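Long-range contact in ATPase associated with various cellular activities, AAA_5 (Staphylothermus marinus, PDB 6N0S), which is an McrB protein, probably an ATP-hydrolysing AAA+ component of a restriction system, represented here by its N-terminal EVE-like domain: residues 28-33 and 101-106. Sequence-based numbering, arbitrary orientation.
Sequences GLTLWG and KIFLDN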
ATOM      1  N   GLY A  28       6.299   3.143   0.901  1.00 36.48           N
ATOM      2  CA  GLY A  28       6.803   3.607  -0.365  1.00 31.18           C
ATOM      3  C   GLY A  28       7.701   2.622  -1.067  1.00 34.57           C
ATOM      4  O   GLY A  28       8.050   2.855  -2.229  1.00 37.81           O
ATOM      5  N   LEU A  29       8.039   1.503  -0.428  1.00 32.46           N
ATOM      6  CA  LEU A  29       8.885   0.481  -1.024  1.00 35.46           C
ATOM      7  C   LEU A  29       8.127  -0.688  -1.626  1.00 37.46           C
ATOM      8  O   LEU A  29       8.573  -1.261  -2.634  1.00 37.58           O
ATOM      9  CB  LEU A  29       9.851  -0.057   0.036  1.00 37.82           C
ATOM     10  CG  LEU A  29      10.776   0.967   0.654  1.00 38.15           C
ATOM     11  CD1 LEU A  29      11.647   0.249   1.692  1.00 36.53           C
ATOM     12  CD2 LEU A  29      11.620   1.654  -0.404  1.00 39.06           C
ATOM     13  N   THR A  30       7.033  -1.115  -1.002  1.00 37.50           N
ATOM     14  CA  THR A  30       6.270  -2.235  -1.533  1.00 33.47           C
ATOM     15  C   THR A  30       4.811  -2.067  -1.180  1.00 33.92           C
ATOM     16  O   THR A  30       4.436  -1.233  -0.354  1.00 33.21           O
ATOM     17  CB  THR A  30       6.727  -3.604  -1.001  1.00 41.71           C
ATOM     18  OG1 THR A  30       6.381  -3.714   0.386  1.00 38.36           O
ATOM     19  CG2 THR A  30       8.216  -3.804  -1.178  1.00 38.77           C
ATOM     20  N   LEU A  31       4.004  -2.859  -1.884  1.00 32.31           N
ATOM     21  CA  LEU A  31       2.632  -3.186  -1.537  1.00 37.67           C
ATOM     22  C   LEU A  31       2.564  -4.688  -1.396  1.00 33.52           C
ATOM     23  O   LEU A  31       3.020  -5.412  -2.282  1.00 34.33           O
ATOM     24  CB  LEU A  31       1.635  -2.756  -2.618  1.00 33.00           C
ATOM     25  CG  LEU A  31       1.671  -1.299  -3.084  1.00 30.08           C
ATOM     26  CD1 LEU A  31       0.597  -1.090  -4.190  1.00 33.10           C
ATOM     27  CD2 LEU A  31       1.471  -0.311  -1.959  1.00 30.67           C
ATOM     28  N   TRP A  32       1.972  -5.158  -0.313  1.00 30.89           N
ATOM     29  CA  TRP A  32       1.890  -6.597  -0.141  1.00 34.45           C
ATOM     30  C   TRP A  32       0.769  -6.896   0.831  1.00 32.42           C
ATOM     31  O   TRP A  32       0.372  -6.042   1.624  1.00 33.22           O
ATOM     32  CB  TRP A  32       3.237  -7.147   0.351  1.00 34.99           C
ATOM     33  CG  TRP A  32       3.556  -6.808   1.761  1.00 29.49           C
ATOM     34  CD1 TRP A  32       4.222  -5.705   2.214  1.00 36.22           C
ATOM     35  CD2 TRP A  32       3.242  -7.585   2.905  1.00 33.88           C
ATOM     36  NE1 TRP A  32       4.335  -5.746   3.576  1.00 33.13           N
ATOM     37  CE2 TRP A  32       3.736  -6.895   4.026  1.00 35.25           C
ATOM     38  CE3 TRP A  32       2.573  -8.799   3.092  1.00 34.02           C
ATOM     39  CZ2 TRP A  32       3.595  -7.378   5.321  1.00 36.23           C
ATOM     40  CZ3 TRP A  32       2.424  -9.277   4.369  1.00 37.64           C
ATOM     41  CH2 TRP A  32       2.936  -8.572   5.478  1.00 42.44           C
ATOM     42  N   GLY A  33       0.261  -8.110   0.752  1.00 33.10           N
ATOM     43  CA  GLY A  33      -0.861  -8.497   1.578  1.00 37.25           C
ATOM     44  C   GLY A  33      -1.275  -9.916   1.257  1.00 36.17           C
ATOM     45  O   GLY A  33      -0.790 -10.534   0.305  1.00 34.05           O
ATOM     46  N   LYS A 101      14.952  -8.501   3.143  1.00 42.05           N
ATOM     47  CA  LYS A 101      16.050  -8.068   2.288  1.00 40.85           C
ATOM     48  C   LYS A 101      15.792  -6.682   1.723  1.00 42.33           C
ATOM     49  O   LYS A 101      16.674  -5.816   1.746  1.00 43.44           O
ATOM     50  CB  LYS A 101      16.280  -9.086   1.172  1.00 50.63           C
ATOM     51  CG  LYS A 101      17.243  -8.615   0.095  1.00 57.59           C
ATOM     52  CD  LYS A 101      17.622  -9.769  -0.833  1.00 63.80           C
ATOM     53  CE  LYS A 101      18.169  -9.277  -2.162  1.00 68.28           C
ATOM     54  NZ  LYS A 101      19.204  -8.209  -1.982  1.00 75.39           N
ATOM     55  N   ILE A 102      14.587  -6.436   1.212  1.00 47.44           N
ATOM     56  CA  ILE A 102      14.312  -5.113   0.658  1.00 43.02           C
ATOM     57  C   ILE A 102      14.446  -4.044   1.737  1.00 39.72           C
ATOM     58  O   ILE A 102      15.016  -2.969   1.502  1.00 41.63           O
ATOM     59  CB  ILE A 102      12.923  -5.082  -0.003  1.00 39.56           C
ATOM     60  CG1 ILE A 102      12.927  -5.943  -1.253  1.00 45.11           C
ATOM     61  CG2 ILE A 102      12.576  -3.674  -0.392  1.00 44.82           C
ATOM     62  CD1 ILE A 102      11.543  -6.359  -1.748  1.00 45.63           C
ATOM     63  N   PHE A 103      13.896  -4.294   2.929  1.00 37.13           N
ATOM     64  CA  PHE A 103      13.932  -3.257   3.951  1.00 41.44           C
ATOM     65  C   PHE A 103      15.378  -3.010   4.430  1.00 38.56           C
ATOM     66  O   PHE A 103      15.785  -1.855   4.622  1.00 36.04           O
ATOM     67  CB  PHE A 103      12.998  -3.636   5.118  1.00 41.52           C
ATOM     68  CG  PHE A 103      11.497  -3.682   4.774  1.00 40.11           C
ATOM     69  CD1 PHE A 103      10.984  -3.211   3.568  1.00 39.44           C
ATOM     70  CD2 PHE A 103      10.607  -4.191   5.702  1.00 38.86           C
ATOM     71  CE1 PHE A 103       9.601  -3.275   3.300  1.00 38.92           C
ATOM     72  CE2 PHE A 103       9.246  -4.249   5.451  1.00 40.54           C
ATOM     73  CZ  PHE A 103       8.742  -3.786   4.255  1.00 34.06           C
ATOM     74  N   LEU A 104      16.177  -4.076   4.605  1.00 43.46           N
ATOM     75  CA  LEU A 104      17.586  -3.894   5.016  1.00 43.10           C
ATOM     76  C   LEU A 104      18.365  -3.120   3.965  1.00 40.89           C
ATOM     77  O   LEU A 104      19.100  -2.186   4.295  1.00 43.80           O
ATOM     78  CB  LEU A 104      18.283  -5.242   5.288  1.00 34.40           C
ATOM     79  CG  LEU A 104      17.888  -6.036   6.552  1.00 41.19           C
ATOM     80  CD1 LEU A 104      18.313  -7.520   6.469  1.00 43.08           C
ATOM     81  CD2 LEU A 104      18.423  -5.409   7.835  1.00 44.50           C
ATOM     82  N   ASP A 105      18.180  -3.453   2.684  1.00 45.17           N
ATOM     83  CA  ASP A 105      18.860  -2.715   1.623  1.00 45.88           C
ATOM     84  C   ASP A 105      18.447  -1.254   1.549  1.00 49.28           C
ATOM     85  O   ASP A 105      19.118  -0.482   0.855  1.00 54.76           O
ATOM     86  CB  ASP A 105      18.612  -3.358   0.253  1.00 49.49           C
ATOM     87  CG  ASP A 105      19.199  -4.765   0.145  1.00 56.15           C
ATOM     88  OD1 ASP A 105      19.778  -5.267   1.142  1.00 56.40           O
ATOM     89  OD2 ASP A 105      19.067  -5.379  -0.936  1.00 61.23           O
ATOM     90  N   ASN A 106      17.376  -0.849   2.235  1.00 46.67           N
ATOM     91  CA  ASN A 106      16.920   0.538   2.234  1.00 34.58           C
ATOM     92  C   ASN A 106      17.213   1.219   3.556  1.00 38.22           C
ATOM     93  O   ASN A 106      16.705   2.317   3.818  1.00 47.24           O
ATOM     94  CB  ASN A 106      15.422   0.603   1.879  1.00 46.75           C
ATOM     95  CG  ASN A 106      15.194   0.507   0.393  1.00 34.51           C
ATOM     96  OD1 ASN A 106      15.151   1.519  -0.278  1.00 41.49           O
ATOM     97  ND2 ASN A 106      15.154  -0.708  -0.144  1.00 43.17           N
TER
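Leu29 and Asn106 meet tip to tip in a van der Waals contact where the loop leading into strand 30-34 meets the residue that follows helix 92-105, without a hydrogen bond across it. CD2 of Leu29 lies 3.5 Å from OD1 of Asn106, while its other methyl, CD1, rests on CB and CG of the same residue. The Asn106 carboxamide is held by a nearly straight bond (172°) from its ND2 to the carbonyl O of Ile102, 2.8 Å away, almost within the amide plane. The side chain thus folds back over the last helical turn and presents its carboxamide to Leu29. Leu29 CD1 also reaches CD1 of Phe103 at 4.0 Å, oblique to the ring. The ring of Phe103 reaches Thr30, whose OG1 lies at its edge, 4.4 Å from CE1; Tyr116 of helix 110-124 meets this ring edge-to-face. The other branch of Thr30, CG2, lies 4.2 Å from CD1 of Ile102. An alanine at Leu29 would probably open a gap where the two methyls now touch Asn106 and CD1 of Phe103. Strand 30-34 pairs antiparallel with strand 132-136, so the arrangement is that of a helix end packed against an edge strand of a small antiparallel sheet, within the PUA-like fold of this EVE domain.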